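PDB 4L8K: putative peptidase from Parabacteroides merdae, which is a putative peptidase of family S41, in the ClpP/crotonase clan, and so probably hydrolyses peptide bonds. Local coordinates for residues 119-129 against 149-160. Residues are numbered along the deposited sequence; the frame is centred on the assembly and turned at random.
Sequences QIGYVYYGSFS and GLIFDVRDNGGG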
# COMPACT_ATOMS: atom_id res chain seq x y z
N GLN A 119 -20.36 20.43 2.81
CA GLN A 119 -20.99 19.20 3.34
C GLN A 119 -20.01 18.06 3.46
O GLN A 119 -20.28 17.12 4.21
CB GLN A 119 -22.15 18.73 2.45
CG GLN A 119 -23.36 19.70 2.38
CD GLN A 119 -24.39 19.28 1.34
OE1 GLN A 119 -25.45 18.73 1.66
NE2 GLN A 119 -24.06 19.48 0.08
N ILE A 120 -18.90 18.12 2.67
CA ILE A 120 -17.93 17.02 2.62
C ILE A 120 -16.51 17.49 2.94
O ILE A 120 -16.03 18.46 2.36
CB ILE A 120 -18.01 16.36 1.20
CG1 ILE A 120 -19.34 15.53 1.11
CG2 ILE A 120 -16.76 15.48 0.89
CD1 ILE A 120 -19.69 15.11 -0.23
N GLY A 121 -15.88 16.81 3.89
CA GLY A 121 -14.49 17.04 4.25
C GLY A 121 -13.58 16.22 3.35
O GLY A 121 -13.78 15.02 3.18
N TYR A 122 -12.61 16.85 2.70
CA TYR A 122 -11.67 16.11 1.83
C TYR A 122 -10.25 16.21 2.41
O TYR A 122 -9.78 17.30 2.74
CB TYR A 122 -11.74 16.60 0.37
CG TYR A 122 -10.65 16.02 -0.53
CD1 TYR A 122 -10.78 14.75 -1.10
CD2 TYR A 122 -9.46 16.71 -0.76
CE1 TYR A 122 -9.77 14.19 -1.88
CE2 TYR A 122 -8.43 16.14 -1.51
CZ TYR A 122 -8.59 14.90 -2.09
OH TYR A 122 -7.58 14.37 -2.85
N VAL A 123 -9.59 15.07 2.58
CA VAL A 123 -8.20 15.00 3.05
C VAL A 123 -7.36 14.27 2.00
O VAL A 123 -7.74 13.19 1.54
CB VAL A 123 -8.03 14.33 4.47
CG1 VAL A 123 -6.57 14.37 4.93
CG2 VAL A 123 -8.94 14.95 5.53
N TYR A 124 -6.22 14.85 1.63
CA TYR A 124 -5.23 14.14 0.83
C TYR A 124 -4.01 13.89 1.73
O TYR A 124 -3.45 14.82 2.32
CB TYR A 124 -4.82 14.84 -0.47
CG TYR A 124 -3.84 13.99 -1.24
CD1 TYR A 124 -4.21 12.73 -1.73
CD2 TYR A 124 -2.52 14.39 -1.42
CE1 TYR A 124 -3.30 11.91 -2.40
CE2 TYR A 124 -1.61 13.59 -2.12
CZ TYR A 124 -2.00 12.34 -2.58
OH TYR A 124 -1.12 11.50 -3.20
N TYR A 125 -3.65 12.62 1.87
CA TYR A 125 -2.48 12.22 2.65
C TYR A 125 -1.54 11.45 1.70
O TYR A 125 -1.74 10.26 1.44
CB TYR A 125 -2.91 11.41 3.88
CG TYR A 125 -1.77 11.18 4.86
CD1 TYR A 125 -1.05 12.25 5.38
CD2 TYR A 125 -1.42 9.90 5.26
CE1 TYR A 125 -0.00 12.05 6.28
CE2 TYR A 125 -0.38 9.69 6.17
CZ TYR A 125 0.31 10.77 6.69
OH TYR A 125 1.34 10.58 7.57
N GLY A 126 -0.58 12.17 1.14
CA GLY A 126 0.33 11.63 0.13
C GLY A 126 1.42 10.70 0.59
O GLY A 126 1.97 9.94 -0.22
N SER A 127 1.82 10.79 1.87
CA SER A 127 2.95 9.98 2.36
C SER A 127 2.85 9.70 3.84
O SER A 127 2.72 10.64 4.61
CB SER A 127 4.27 10.71 2.08
OG SER A 127 5.37 9.94 2.56
N PHE A 128 3.00 8.42 4.24
CA PHE A 128 3.05 8.04 5.66
C PHE A 128 4.45 8.37 6.26
O PHE A 128 4.67 8.07 7.43
CB PHE A 128 2.66 6.55 5.90
CG PHE A 128 1.16 6.32 5.88
CD1 PHE A 128 0.40 6.58 7.00
CD2 PHE A 128 0.52 5.93 4.72
CE1 PHE A 128 -0.99 6.42 6.97
CE2 PHE A 128 -0.87 5.77 4.69
CZ PHE A 128 -1.61 5.99 5.82
N SER A 129 5.37 9.01 5.47
CA SER A 129 6.69 9.50 5.90
C SER A 129 6.58 10.94 6.37
O SER A 129 7.44 11.44 7.08
CB SER A 129 7.71 9.40 4.77
OG SER A 129 8.07 8.05 4.52
N GLY A 149 -19.91 13.78 5.71
CA GLY A 149 -18.96 12.69 5.57
C GLY A 149 -17.58 13.17 5.21
O GLY A 149 -17.38 14.35 4.96
N LEU A 150 -16.64 12.22 5.16
CA LEU A 150 -15.24 12.47 4.91
C LEU A 150 -14.70 11.64 3.77
O LEU A 150 -15.00 10.45 3.66
CB LEU A 150 -14.44 12.15 6.20
CG LEU A 150 -12.89 12.30 6.18
CD1 LEU A 150 -12.50 13.75 6.39
CD2 LEU A 150 -12.26 11.49 7.26
N ILE A 151 -13.83 12.26 2.97
CA ILE A 151 -13.06 11.58 1.93
C ILE A 151 -11.61 11.58 2.44
O ILE A 151 -11.05 12.67 2.72
CB ILE A 151 -13.22 12.21 0.49
CG1 ILE A 151 -14.68 12.11 -0.01
CG2 ILE A 151 -12.25 11.56 -0.53
CD1 ILE A 151 -14.99 13.01 -1.31
N PHE A 152 -11.03 10.37 2.63
CA PHE A 152 -9.64 10.22 3.06
C PHE A 152 -8.86 9.62 1.87
O PHE A 152 -8.92 8.43 1.61
CB PHE A 152 -9.50 9.40 4.36
CG PHE A 152 -8.21 9.70 5.09
CD1 PHE A 152 -7.02 9.07 4.71
CD2 PHE A 152 -8.16 10.65 6.10
CE1 PHE A 152 -5.81 9.36 5.36
CE2 PHE A 152 -6.95 10.95 6.75
CZ PHE A 152 -5.79 10.30 6.38
N ASP A 153 -8.20 10.47 1.12
CA ASP A 153 -7.52 10.07 -0.12
C ASP A 153 -6.06 9.70 0.12
O ASP A 153 -5.24 10.57 0.46
CB ASP A 153 -7.66 11.23 -1.14
CG ASP A 153 -7.22 10.97 -2.57
OD1 ASP A 153 -6.73 9.86 -2.85
OD2 ASP A 153 -7.39 11.88 -3.40
N VAL A 154 -5.73 8.41 -0.09
CA VAL A 154 -4.36 7.89 0.06
C VAL A 154 -3.84 7.32 -1.29
O VAL A 154 -2.97 6.45 -1.31
CB VAL A 154 -4.20 6.86 1.22
CG1 VAL A 154 -4.37 7.52 2.58
CG2 VAL A 154 -5.13 5.65 1.04
N ARG A 155 -4.39 7.81 -2.41
CA ARG A 155 -3.91 7.42 -3.73
C ARG A 155 -2.50 7.97 -3.91
O ARG A 155 -2.22 9.07 -3.42
CB ARG A 155 -4.82 7.97 -4.84
CG ARG A 155 -6.18 7.30 -4.91
CD ARG A 155 -7.07 7.94 -5.97
NE ARG A 155 -7.42 9.32 -5.62
CZ ARG A 155 -7.97 10.20 -6.45
NH1 ARG A 155 -8.22 9.87 -7.71
NH2 ARG A 155 -8.27 11.42 -6.02
N ASP A 156 -1.60 7.20 -4.56
CA ASP A 156 -0.21 7.58 -4.78
C ASP A 156 0.59 7.69 -3.46
O ASP A 156 1.60 8.37 -3.42
CB ASP A 156 -0.10 8.87 -5.60
CG ASP A 156 -0.14 8.63 -7.10
OD1 ASP A 156 -0.74 7.61 -7.52
OD2 ASP A 156 0.42 9.45 -7.84
N ASN A 157 0.15 7.00 -2.41
CA ASN A 157 0.86 7.00 -1.14
C ASN A 157 1.59 5.66 -1.01
O ASN A 157 0.97 4.64 -0.73
CB ASN A 157 -0.10 7.29 0.03
CG ASN A 157 0.56 7.42 1.40
OD1 ASN A 157 1.63 6.84 1.67
ND2 ASN A 157 -0.11 8.13 2.32
N GLY A 158 2.89 5.70 -1.27
CA GLY A 158 3.79 4.54 -1.23
C GLY A 158 4.16 4.05 0.16
O GLY A 158 5.01 3.18 0.30
N GLY A 159 3.50 4.57 1.19
CA GLY A 159 3.73 4.16 2.57
C GLY A 159 4.63 5.09 3.35
O GLY A 159 4.70 6.28 3.05
N GLY A 160 5.28 4.54 4.36
CA GLY A 160 6.14 5.28 5.26
C GLY A 160 6.07 4.72 6.66
O GLY A 160 6.21 3.50 6.85
O HOH W 1 4.43 8.20 -1.30
O HOH W 2 2.83 10.68 -2.66
O HOH W 3 5.66 7.74 1.10
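The Tyr-122 ring meets Asp-153 OD2 at its edge, in plane, and its OH donates to that oxygen at 2.6 Å. Tyr-124 has Arg-155 O at its edge, 2.7 Å from Tyr-124 OH, while the backbone N of Gly-126 lies over one face, near the rim. The ring of Phe-128 carries Tyr-125 CE2, from its own segment, over the rim of one face. Strands 120-125 and 149-153 pair in parallel within the mixed sheet of the S41 domain, in a beta-alpha-beta unit with helix 134-143 as the crossover. Gly-121, Val-123 and Tyr-125 alternate with Ile-151 and Asp-153 as backbone donors. Tyr-122, Tyr-124, Ile-151 and Asp-153 share one sheet face. Val-123, Leu-150 and Phe-152 pack on the other, where Val-123 CG1 lies 3.9 Å from Phe-152 CE2.

The carboxylate of Asp-153 is turned 68° from the Tyr-122 ring. Tyr-122 OH, also bonded to Gln-96 NE2, meets OD2 on its anti side, somewhat out of the carboxylate plane. Arg-155 grips Asp-153 side-on through NE and NH2, and its backbone N closes an Asx turn on OD1. Asp-300 is a second salt-bridge partner of Arg-155. With an alanine in place of Asp-153, Tyr-122 OH would probably lose this acceptor, and Arg-155 the carboxylate that holds its guanidinium and the Asx turn.

Past the strand, Asn-157 bridges to the other segment. Its side chain is extended (chi1 -176°), which brings the amide beside Tyr-125 O and Phe-128 CD2. ND2 donates to Tyr-125 O at 2.8 Å, from above the carbonyl plane, and OD1 accepts from Gly-159 N at 3.0 Å.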